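Long-range contacts in protein with a SET domain within carboxy region (PDB 4LDG), which probably acts as a histone H4 methyltransferase of the SET8 type, its SET domain lying in this carboxy-terminal fragment: residues Q21-D26 / T140-D145; N108-H113 / N134-C139; L165-N170 / L243-K248; Y195-N200 / T232-I237. One frame throughout, in Å; residues are numbered along the deposited sequence.

Contact 1 (Q21-D26 / T140-D145); sequences QKLIQD and TLIKKD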
# COMPACT_ATOMS: atom_id res chain seq x y z
N GLN A 21 7.45 14.80 -0.17
CA GLN A 21 6.60 15.98 -0.22
C GLN A 21 5.17 15.62 -0.59
O GLN A 21 4.24 16.19 -0.04
CB GLN A 21 7.13 17.01 -1.20
CG GLN A 21 8.53 17.50 -0.88
CD GLN A 21 8.60 18.31 0.39
OE1 GLN A 21 7.92 19.33 0.52
NE2 GLN A 21 9.45 17.88 1.33
N LYS A 22 5.00 14.69 -1.53
CA LYS A 22 3.65 14.24 -1.94
C LYS A 22 2.95 13.66 -0.72
O LYS A 22 1.79 13.95 -0.46
CB LYS A 22 3.70 13.18 -3.05
CG LYS A 22 2.39 13.04 -3.81
CD LYS A 22 2.04 11.59 -4.18
N LEU A 23 3.68 12.87 0.05
CA LEU A 23 3.12 12.25 1.25
C LEU A 23 2.74 13.28 2.30
O LEU A 23 1.69 13.17 2.90
CB LEU A 23 4.09 11.22 1.84
CG LEU A 23 4.29 10.02 0.91
CD1 LEU A 23 5.42 9.15 1.47
CD2 LEU A 23 3.01 9.23 0.68
N ILE A 24 3.60 14.28 2.51
CA ILE A 24 3.31 15.37 3.46
C ILE A 24 2.04 16.13 3.04
O ILE A 24 1.18 16.44 3.86
CB ILE A 24 4.51 16.33 3.62
CG1 ILE A 24 5.59 15.65 4.48
CG2 ILE A 24 4.11 17.62 4.30
CD1 ILE A 24 6.96 16.29 4.43
N GLN A 25 1.94 16.40 1.74
CA GLN A 25 0.79 17.10 1.18
C GLN A 25 -0.49 16.27 1.36
O GLN A 25 -1.55 16.83 1.70
CB GLN A 25 1.04 17.42 -0.30
CG GLN A 25 0.23 18.60 -0.80
CD GLN A 25 0.49 19.85 0.02
OE1 GLN A 25 1.64 20.20 0.31
NE2 GLN A 25 -0.58 20.53 0.42
N ASP A 26 -0.39 14.96 1.14
CA ASP A 26 -1.51 14.04 1.38
C ASP A 26 -1.96 14.16 2.82
O ASP A 26 -3.15 14.31 3.11
CB ASP A 26 -1.12 12.58 1.11
CG ASP A 26 -2.31 11.63 1.19
OD1 ASP A 26 -3.36 11.95 0.58
OD2 ASP A 26 -2.21 10.56 1.86
N THR A 140 0.79 7.49 5.15
CA THR A 140 2.16 7.18 5.54
C THR A 140 3.11 8.36 5.30
O THR A 140 2.77 9.30 4.58
CB THR A 140 2.72 6.01 4.73
OG1 THR A 140 2.85 6.40 3.36
CG2 THR A 140 1.84 4.78 4.84
N LEU A 141 4.30 8.28 5.89
CA LEU A 141 5.40 9.22 5.64
C LEU A 141 6.74 8.50 5.54
O LEU A 141 6.92 7.42 6.12
CB LEU A 141 5.48 10.24 6.77
CG LEU A 141 4.19 11.02 6.96
CD1 LEU A 141 4.26 11.78 8.26
CD2 LEU A 141 3.97 11.96 5.79
N ILE A 142 7.67 9.11 4.82
CA ILE A 142 9.05 8.64 4.75
C ILE A 142 9.95 9.43 5.71
O ILE A 142 9.87 10.65 5.77
CB ILE A 142 9.64 8.85 3.35
CG1 ILE A 142 8.87 8.06 2.31
CG2 ILE A 142 11.11 8.43 3.30
CD1 ILE A 142 9.30 8.43 0.90
N LYS A 143 10.81 8.73 6.43
CA LYS A 143 11.85 9.36 7.26
C LYS A 143 13.21 8.86 6.80
O LYS A 143 13.36 7.67 6.52
CB LYS A 143 11.69 8.97 8.71
CG LYS A 143 10.46 9.53 9.38
CD LYS A 143 10.31 8.97 10.79
CE LYS A 143 11.24 9.63 11.80
NZ LYS A 143 11.07 9.03 13.16
N LYS A 144 14.17 9.78 6.71
CA LYS A 144 15.58 9.43 6.54
C LYS A 144 16.24 9.58 7.90
O LYS A 144 15.63 10.09 8.84
CB LYS A 144 16.27 10.32 5.50
N ASP A 145 17.48 9.12 8.02
CA ASP A 145 18.12 8.97 9.33
C ASP A 145 19.55 8.48 9.12
O ASP A 145 19.82 7.78 8.14
CB ASP A 145 17.31 7.95 10.17
CG ASP A 145 17.82 7.82 11.60
OD1 ASP A 145 18.45 8.76 12.11
OD2 ASP A 145 17.57 6.76 12.22
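This is a buried, largely apolar helix-on-strand packing without a hydrogen bond between the segments, placed where helix 15-36 crosses the two-stranded hairpin of 140-143 and 151-154. The axes of helix 21-26 and strand 140-143 approach to 7.7 Å, with N-to-C directions 142° apart, so the helix runs back obliquely across the strand. Leu23 carries the contact. Its CA-CB bond points at the strand, and with CG anti to the carbonyl carbon (chi1 -65°) the two methyls part toward Ile142 and Thr140, two residues apart. CD1 meets Ile142 CG1 at 3.7 Å, the two side chains crossing at about a right angle, while CD2 lies 3.9 Å from Thr140 OG1. Nearer the backbone, Leu23 CB rests 3.6 Å from Thr140 O. Leu141 comes in alongside: its CD2 reaches Leu23 CB at 4.0 Å and Ile24 CG1 at 4.2 Å, touching the helix backbone between these two residues as well. On its other edge the strand is hydrogen-bonded through Leu141 to Ile153, while Phe42 touches the Leu141 side chain and Leu220 that of Ile142. One leucine set against three consecutive residues is helix packing on a hairpin edge, here joining helix 15-36 to strands 140-143 and 151-154.

Contact 2 (N108-H113 / N134-C139); sequences NYKVIH and NEIHSC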
# COMPACT_ATOMS: atom_id res chain seq x y z
N ASN A 108 -14.42 12.25 0.28
CA ASN A 108 -13.92 13.62 0.23
C ASN A 108 -12.43 13.62 0.61
O ASN A 108 -11.61 14.24 -0.06
CB ASN A 108 -14.75 14.57 1.10
CG ASN A 108 -16.23 14.54 0.74
OD1 ASN A 108 -16.61 14.71 -0.42
ND2 ASN A 108 -17.08 14.29 1.74
N TYR A 109 -12.08 12.87 1.65
CA TYR A 109 -10.70 12.84 2.12
C TYR A 109 -9.88 11.60 1.72
O TYR A 109 -8.68 11.57 1.94
CB TYR A 109 -10.69 13.04 3.64
CG TYR A 109 -11.19 14.43 4.04
CD1 TYR A 109 -10.33 15.50 4.05
CD2 TYR A 109 -12.52 14.65 4.37
CE1 TYR A 109 -10.76 16.77 4.37
CE2 TYR A 109 -12.97 15.92 4.70
CZ TYR A 109 -12.08 16.97 4.70
OH TYR A 109 -12.49 18.24 5.03
N LYS A 110 -10.53 10.60 1.13
CA LYS A 110 -9.92 9.33 0.71
C LYS A 110 -9.29 8.59 1.90
O LYS A 110 -8.09 8.27 1.90
CB LYS A 110 -8.90 9.57 -0.42
CG LYS A 110 -9.41 10.41 -1.59
CD LYS A 110 -9.85 9.59 -2.80
CE LYS A 110 -9.49 10.28 -4.12
NZ LYS A 110 -8.00 10.33 -4.34
N VAL A 111 -10.10 8.37 2.93
CA VAL A 111 -9.69 7.65 4.10
C VAL A 111 -10.68 6.55 4.36
O VAL A 111 -11.85 6.65 4.00
CB VAL A 111 -9.62 8.51 5.38
CG1 VAL A 111 -8.46 9.47 5.30
CG2 VAL A 111 -10.92 9.26 5.61
N ILE A 112 -10.18 5.52 5.02
CA ILE A 112 -11.00 4.44 5.49
C ILE A 112 -11.53 4.91 6.85
O ILE A 112 -10.78 4.97 7.82
CB ILE A 112 -10.24 3.13 5.60
CG1 ILE A 112 -9.68 2.73 4.25
CG2 ILE A 112 -11.17 2.01 6.09
CD1 ILE A 112 -8.91 1.42 4.32
N HIS A 113 -12.82 5.25 6.86
CA HIS A 113 -13.46 5.90 8.00
C HIS A 113 -13.93 4.90 9.04
O HIS A 113 -13.86 5.20 10.23
CB HIS A 113 -14.65 6.71 7.47
CG HIS A 113 -15.52 7.29 8.54
ND1 HIS A 113 -15.09 8.30 9.38
CD2 HIS A 113 -16.80 7.03 8.88
CE1 HIS A 113 -16.06 8.61 10.21
NE2 HIS A 113 -17.10 7.86 9.94
N ASN A 134 -9.44 3.11 -6.85
CA ASN A 134 -9.65 4.56 -6.67
C ASN A 134 -8.51 5.23 -5.90
O ASN A 134 -8.66 6.35 -5.46
CB ASN A 134 -10.99 4.80 -5.96
CG ASN A 134 -12.15 4.32 -6.79
OD1 ASN A 134 -12.41 4.86 -7.86
ND2 ASN A 134 -12.83 3.28 -6.33
N GLU A 135 -7.40 4.52 -5.71
CA GLU A 135 -6.18 5.07 -5.12
C GLU A 135 -6.36 5.54 -3.69
O GLU A 135 -5.87 6.59 -3.32
CB GLU A 135 -5.61 6.22 -5.97
CG GLU A 135 -5.32 5.87 -7.42
CD GLU A 135 -4.01 5.13 -7.64
OE1 GLU A 135 -3.28 4.84 -6.65
OE2 GLU A 135 -3.70 4.83 -8.81
N ILE A 136 -7.06 4.75 -2.90
CA ILE A 136 -7.19 5.03 -1.48
C ILE A 136 -6.02 4.32 -0.79
O ILE A 136 -5.73 3.17 -1.12
CB ILE A 136 -8.48 4.45 -0.87
CG1 ILE A 136 -9.70 4.75 -1.72
CG2 ILE A 136 -8.68 4.95 0.55
CD1 ILE A 136 -10.13 6.18 -1.67
N HIS A 137 -5.38 4.98 0.17
CA HIS A 137 -4.31 4.33 0.96
C HIS A 137 -4.27 4.86 2.37
O HIS A 137 -4.86 5.90 2.68
CB HIS A 137 -2.92 4.48 0.31
CG HIS A 137 -2.68 5.82 -0.27
ND1 HIS A 137 -2.67 6.05 -1.64
CD2 HIS A 137 -2.48 7.03 0.31
CE1 HIS A 137 -2.47 7.34 -1.86
NE2 HIS A 137 -2.35 7.95 -0.70
N SER A 138 -3.60 4.13 3.25
CA SER A 138 -3.36 4.63 4.60
C SER A 138 -2.44 5.83 4.45
O SER A 138 -1.76 5.98 3.44
CB SER A 138 -2.72 3.56 5.48
OG SER A 138 -3.70 2.57 5.83
N CYS A 139 -2.46 6.69 5.45
CA CYS A 139 -1.59 7.87 5.49
C CYS A 139 -0.22 7.40 6.01
O CYS A 139 -0.11 6.85 7.12
CB CYS A 139 -2.22 8.93 6.39
SG CYS A 139 -1.21 10.37 6.76
O HOH W 1 -5.89 7.96 0.48
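Lys110 leaves the backbone with its CA-CB bond directed at segment 134-139, and its CB already lies 3.8 Å from Ile136 CD1. CG is anti to the carbonyl carbon (chi1 -50°), after which the chain bends at chi2, chi3 and chi4 and so curls over the isoleucine instead of extending past it. CD makes the closest touch, 3.6 Å from the same Ile136 CD1, so one methyl sits against both CB and CD, the two side chains crossing obliquely. At the tip, NZ comes to 4.2 Å from Asn134 O, the carbonyl at the C-terminal end of helix 121-134, where a partly negative helix end would be expected to suit an ammonium group even without a direct bond. That end is closed by a Schellman motif, Glu135 having positive phi (63°); Lys110, also at positive phi (59°), belongs with Val111 to a G1 beta bulge facing Asp106. Two irregular backbones therefore meet here, with Lys110 and Ile136 nearest in register. The other branch of Ile136 turns to the backbone: CG2 is 3.6 Å from Lys110 O and 4.4 Å from Ile112 CG1. Water 1 bridges the chains, donating to Lys110 O at 2.6 Å and accepting from His137 N at 3.0 Å, while lying over one face of the His137 ring. The Glu135 carboxylate points elsewhere, to a salt bridge with Lys168.

Contact 3 (L165-N170 / L243-K248); sequences LEYKGN and LFFVSK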
# COMPACT_ATOMS: atom_id res chain seq x y z
N LEU A 165 -1.10 0.04 1.51
CA LEU A 165 -0.51 0.58 0.28
C LEU A 165 -0.49 -0.52 -0.73
O LEU A 165 -0.39 -1.71 -0.36
CB LEU A 165 0.95 0.98 0.52
CG LEU A 165 1.29 2.20 1.36
CD1 LEU A 165 2.78 2.18 1.69
CD2 LEU A 165 0.92 3.51 0.66
N GLU A 166 -0.51 -0.16 -2.01
CA GLU A 166 -0.31 -1.16 -3.04
C GLU A 166 1.19 -1.27 -3.23
O GLU A 166 1.88 -0.28 -3.14
CB GLU A 166 -1.00 -0.78 -4.35
CG GLU A 166 -0.82 -1.83 -5.44
CD GLU A 166 -1.48 -1.49 -6.76
OE1 GLU A 166 -2.21 -0.48 -6.85
OE2 GLU A 166 -1.26 -2.26 -7.73
N TYR A 167 1.68 -2.48 -3.49
CA TYR A 167 3.06 -2.65 -3.92
C TYR A 167 3.09 -2.44 -5.43
O TYR A 167 2.85 -3.35 -6.20
CB TYR A 167 3.59 -4.03 -3.54
CG TYR A 167 5.10 -4.12 -3.59
CD1 TYR A 167 5.84 -3.88 -2.45
CD2 TYR A 167 5.78 -4.43 -4.76
CE1 TYR A 167 7.22 -3.95 -2.46
CE2 TYR A 167 7.17 -4.50 -4.78
CZ TYR A 167 7.88 -4.26 -3.62
OH TYR A 167 9.24 -4.34 -3.58
N LYS A 168 3.36 -1.21 -5.84
CA LYS A 168 3.39 -0.83 -7.25
C LYS A 168 4.73 -1.00 -7.92
O LYS A 168 5.77 -0.83 -7.30
CB LYS A 168 2.99 0.63 -7.37
CG LYS A 168 1.53 0.88 -7.05
CD LYS A 168 1.22 2.35 -6.95
CE LYS A 168 -0.26 2.53 -7.11
NZ LYS A 168 -0.70 3.83 -6.54
N GLY A 169 4.71 -1.29 -9.22
CA GLY A 169 5.96 -1.43 -9.97
C GLY A 169 5.58 -1.88 -11.35
O GLY A 169 4.41 -1.84 -11.66
N ASN A 170 6.54 -2.33 -12.16
CA ASN A 170 6.25 -3.00 -13.43
C ASN A 170 6.06 -4.49 -13.19
O ASN A 170 6.94 -5.17 -12.64
CB ASN A 170 7.40 -2.82 -14.44
CG ASN A 170 7.73 -1.37 -14.71
OD1 ASN A 170 6.83 -0.53 -14.83
ND2 ASN A 170 9.02 -1.06 -14.81
N LEU A 243 -0.90 -6.43 -5.97
CA LEU A 243 -0.32 -6.85 -4.70
C LEU A 243 -0.35 -5.66 -3.75
O LEU A 243 0.07 -4.54 -4.12
CB LEU A 243 1.12 -7.33 -4.94
CG LEU A 243 2.03 -7.76 -3.76
CD1 LEU A 243 1.53 -9.04 -3.11
CD2 LEU A 243 3.46 -7.94 -4.26
N PHE A 244 -0.83 -5.90 -2.53
CA PHE A 244 -0.99 -4.84 -1.55
C PHE A 244 -0.78 -5.30 -0.13
O PHE A 244 -0.85 -6.52 0.19
CB PHE A 244 -2.38 -4.14 -1.67
CG PHE A 244 -3.58 -5.04 -1.39
CD1 PHE A 244 -4.24 -5.00 -0.18
CD2 PHE A 244 -4.03 -5.92 -2.35
CE1 PHE A 244 -5.33 -5.83 0.07
CE2 PHE A 244 -5.11 -6.76 -2.11
CZ PHE A 244 -5.77 -6.71 -0.91
N PHE A 245 -0.51 -4.31 0.72
CA PHE A 245 -0.28 -4.53 2.14
C PHE A 245 -1.55 -4.24 2.93
O PHE A 245 -2.28 -3.30 2.62
CB PHE A 245 0.80 -3.60 2.61
CG PHE A 245 2.16 -3.93 2.08
CD1 PHE A 245 2.79 -5.09 2.45
CD2 PHE A 245 2.83 -3.04 1.25
CE1 PHE A 245 4.06 -5.36 2.01
CE2 PHE A 245 4.09 -3.31 0.80
CZ PHE A 245 4.70 -4.47 1.19
N VAL A 246 -1.82 -5.07 3.93
CA VAL A 246 -2.82 -4.75 4.94
C VAL A 246 -2.18 -4.90 6.31
O VAL A 246 -1.23 -5.64 6.46
CB VAL A 246 -4.06 -5.63 4.85
CG1 VAL A 246 -4.71 -5.47 3.48
CG2 VAL A 246 -3.74 -7.08 5.07
N SER A 247 -2.68 -4.16 7.29
CA SER A 247 -2.11 -4.18 8.62
C SER A 247 -2.50 -5.45 9.36
O SER A 247 -3.61 -5.94 9.21
CB SER A 247 -2.61 -2.97 9.40
OG SER A 247 -4.03 -2.97 9.45
N LYS A 248 -1.60 -5.96 10.19
CA LYS A 248 -1.87 -7.14 10.99
C LYS A 248 -2.53 -6.78 12.30
O LYS A 248 -3.04 -7.64 13.01
CB LYS A 248 -0.58 -7.85 11.35
CG LYS A 248 0.27 -8.25 10.18
CD LYS A 248 1.47 -9.03 10.70
CE LYS A 248 1.02 -10.26 11.45
NZ LYS A 248 2.13 -11.21 11.43
O HOH W 2 0.58 -4.29 -7.52
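With CG anti to the backbone N in Tyr167 (chi1 -163°) and anti to the carbonyl carbon in Phe245, the two side chains lie side by side, pointing the same way. Phe245 CE2 sits in the plane of the tyrosine ring, at its edge, 3.7 Å from Tyr167 CD1. At the base of these side chains the backbones are joined as antiparallel neighbours. Phe245 N donates to Leu165 O at 2.8 Å, almost straight (177°) and nearly along the C=O axis; Tyr167 N donates to Leu243 O at 2.7 Å from above the carbonyl plane, with a more bent N-H...O angle of 150°. Between these bonds Glu166 and Phe244 form a non-hydrogen-bonded pair with CA atoms 4.0 Å apart, and Phe244 CB packs on Glu166 CA at 3.9 Å. The Glu166 chain is extended beyond CG, which carries its carboxylate to water 2, 2.7 Å from OE2; the same water lies 2.8 Å from Tyr167 O and accepts from Leu243 N. OE2 also forms a salt bridge with Arg242, so it is held by both a water and a charge. Strand 240-247 is the middle strand of a three-stranded antiparallel SET-domain sheet, flanked by 163-166 and 230-237. Ile132 of helix 121-134 packs on Glu166 and Phe244, whereas Leu243 and Tyr167 meet Tyr195 of strand 194-199.

Contact 4 (Y195-N200 / T232-I237); sequences YYFKAN and TKVLMI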
# COMPACT_ATOMS: atom_id res chain seq x y z
N TYR A 195 9.83 -8.00 -6.28
CA TYR A 195 9.02 -8.86 -5.45
C TYR A 195 8.45 -10.01 -6.29
O TYR A 195 7.48 -9.82 -7.06
CB TYR A 195 7.91 -8.04 -4.79
CG TYR A 195 7.24 -8.77 -3.69
CD1 TYR A 195 7.50 -8.44 -2.38
CD2 TYR A 195 6.39 -9.83 -3.93
CE1 TYR A 195 6.91 -9.14 -1.35
CE2 TYR A 195 5.79 -10.52 -2.91
CZ TYR A 195 6.06 -10.19 -1.62
OH TYR A 195 5.48 -10.87 -0.57
N TYR A 196 9.05 -11.18 -6.13
CA TYR A 196 8.54 -12.44 -6.70
C TYR A 196 7.45 -13.00 -5.80
O TYR A 196 7.64 -13.07 -4.59
CB TYR A 196 9.65 -13.51 -6.81
CG TYR A 196 10.76 -13.18 -7.81
CD1 TYR A 196 10.60 -13.42 -9.18
CD2 TYR A 196 11.96 -12.62 -7.40
CE1 TYR A 196 11.60 -13.11 -10.10
CE2 TYR A 196 12.97 -12.33 -8.32
CZ TYR A 196 12.78 -12.57 -9.67
OH TYR A 196 13.78 -12.28 -10.59
N PHE A 197 6.35 -13.44 -6.42
CA PHE A 197 5.21 -14.09 -5.76
C PHE A 197 4.45 -15.00 -6.72
O PHE A 197 4.60 -14.92 -7.96
CB PHE A 197 4.22 -13.06 -5.15
CG PHE A 197 3.56 -12.16 -6.17
CD1 PHE A 197 2.24 -12.36 -6.55
CD2 PHE A 197 4.25 -11.09 -6.72
CE1 PHE A 197 1.63 -11.52 -7.47
CE2 PHE A 197 3.67 -10.26 -7.66
CZ PHE A 197 2.34 -10.47 -8.02
N LYS A 198 3.63 -15.86 -6.14
CA LYS A 198 2.73 -16.73 -6.89
C LYS A 198 1.28 -16.31 -6.59
O LYS A 198 0.90 -16.14 -5.43
CB LYS A 198 2.95 -18.18 -6.47
CG LYS A 198 2.26 -19.21 -7.36
CD LYS A 198 2.43 -20.63 -6.81
CE LYS A 198 2.63 -21.67 -7.92
NZ LYS A 198 4.02 -21.65 -8.49
N ALA A 199 0.49 -16.12 -7.65
CA ALA A 199 -0.96 -15.89 -7.51
C ALA A 199 -1.71 -16.53 -8.68
O ALA A 199 -1.24 -16.47 -9.82
CB ALA A 199 -1.28 -14.40 -7.46
N ASN A 200 -2.90 -17.09 -8.42
CA ASN A 200 -3.74 -17.65 -9.49
C ASN A 200 -2.97 -18.75 -10.23
O ASN A 200 -3.07 -18.86 -11.44
CB ASN A 200 -4.17 -16.54 -10.47
CG ASN A 200 -5.60 -16.74 -11.01
OD1 ASN A 200 -6.54 -16.92 -10.24
ND2 ASN A 200 -5.76 -16.67 -12.33
N THR A 232 0.93 -9.24 3.04
CA THR A 232 0.47 -9.00 1.68
C THR A 232 -0.77 -9.82 1.32
O THR A 232 -1.08 -10.83 1.94
CB THR A 232 1.58 -9.30 0.66
OG1 THR A 232 2.17 -10.56 0.98
CG2 THR A 232 2.64 -8.22 0.70
N LYS A 233 -1.48 -9.31 0.33
CA LYS A 233 -2.62 -9.97 -0.24
C LYS A 233 -2.60 -9.64 -1.72
O LYS A 233 -1.92 -8.72 -2.13
CB LYS A 233 -3.91 -9.48 0.43
CG LYS A 233 -4.12 -10.15 1.75
CD LYS A 233 -5.41 -9.72 2.42
CE LYS A 233 -5.62 -10.41 3.78
NZ LYS A 233 -5.13 -11.82 3.86
N VAL A 234 -3.31 -10.42 -2.51
CA VAL A 234 -3.41 -10.18 -3.94
C VAL A 234 -4.89 -10.21 -4.34
O VAL A 234 -5.63 -11.03 -3.83
CB VAL A 234 -2.63 -11.22 -4.78
CG1 VAL A 234 -2.92 -11.03 -6.27
CG2 VAL A 234 -1.14 -11.08 -4.56
N LEU A 235 -5.28 -9.28 -5.20
CA LEU A 235 -6.54 -9.34 -5.91
C LEU A 235 -6.26 -9.41 -7.38
O LEU A 235 -5.48 -8.60 -7.91
CB LEU A 235 -7.39 -8.10 -5.66
CG LEU A 235 -8.03 -7.89 -4.29
CD1 LEU A 235 -8.99 -6.71 -4.34
CD2 LEU A 235 -8.75 -9.13 -3.77
N MET A 236 -6.92 -10.35 -8.05
CA MET A 236 -6.90 -10.38 -9.50
C MET A 236 -7.97 -9.42 -9.96
O MET A 236 -9.12 -9.61 -9.63
CB MET A 236 -7.20 -11.80 -10.02
CG MET A 236 -6.24 -12.84 -9.49
SD MET A 236 -4.51 -12.56 -9.93
CE MET A 236 -4.60 -12.80 -11.70
N ILE A 237 -7.56 -8.38 -10.69
CA ILE A 237 -8.46 -7.36 -11.19
C ILE A 237 -8.16 -7.22 -12.66
O ILE A 237 -7.02 -6.96 -13.03
CB ILE A 237 -8.25 -6.02 -10.50
CG1 ILE A 237 -8.75 -6.12 -9.07
CG2 ILE A 237 -8.99 -4.91 -11.25
CD1 ILE A 237 -8.35 -4.96 -8.20
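Val234 is the central bump of this contact, a forked side chain set into the shallow hollow between the Phe197 ring and the Ala199 methyl. Its CG1, anti to the backbone N (chi1 173°), meets Ala199 CB at 3.9 Å; its CG2 reaches Phe197 CE1 at 4.0 Å, the two side chains crossing obliquely. The segments come closest at the alanine, whose CA lies 7.2 Å from the CA of Val234. Phe197 has CG in the crowded position between backbone N and carbonyl carbon (chi1 63°), a torsion that lays the ring beside the valine.

At one end of the row, Asn200 and Met236 cross obliquely. The methionine is bent at chi2 and chi3, folding its thioether back so that CE and SD both lie 4.0 Å from Asn200 CB; SD is also 4.5 Å from Ala199 CB. At the other end Tyr195 and Thr232 reach toward each other tip to tip, with 3.7 Å between Tyr195 OH and Thr232 OG1. Tyr195, Phe197 and Ala199, with Asn200 just past the strand end, thus face Thr232, Val234 and Met236, and no hydrogen bond joins the segments. The strand axes run 8.8 Å apart at closest approach, with directions 53° apart, which, with side chains of both strands pointing at each other, fits face-to-face packing of two SET-domain sheets. Strand 194-199 is an outer strand beside 202-207, and 230-237 an outer strand beside 240-247. Ile267 touches Phe197, Thr232 and Val234, while Leu235 turns to helix 121-134.

In the fold
Contacts 1 and 4 mark opposite sides of the chain's centre, their own centres about 26 Å apart, with the centre of contact 3 lying only about 4 Å from that of the chain. Along the chain, contact 2 is nested inside the loop closed by contact 1, and contact 4 inside that closed by contact 3. Contacts 3 and 4, with centres about 10 Å apart, both reach the sheet of strands 163-166, 240-247 and 230-237, contact 4 joining it to the sheet of 170-172, 202-207 and 194-199. Contact 2 touches contact 3 through the Glu135-Lys168 salt bridge and contact 1 through His137 and Asp26; Thr140 packs on Leu165. Contacts 1 to 3 thus form a touching series from helix 15-36 to the central sheet.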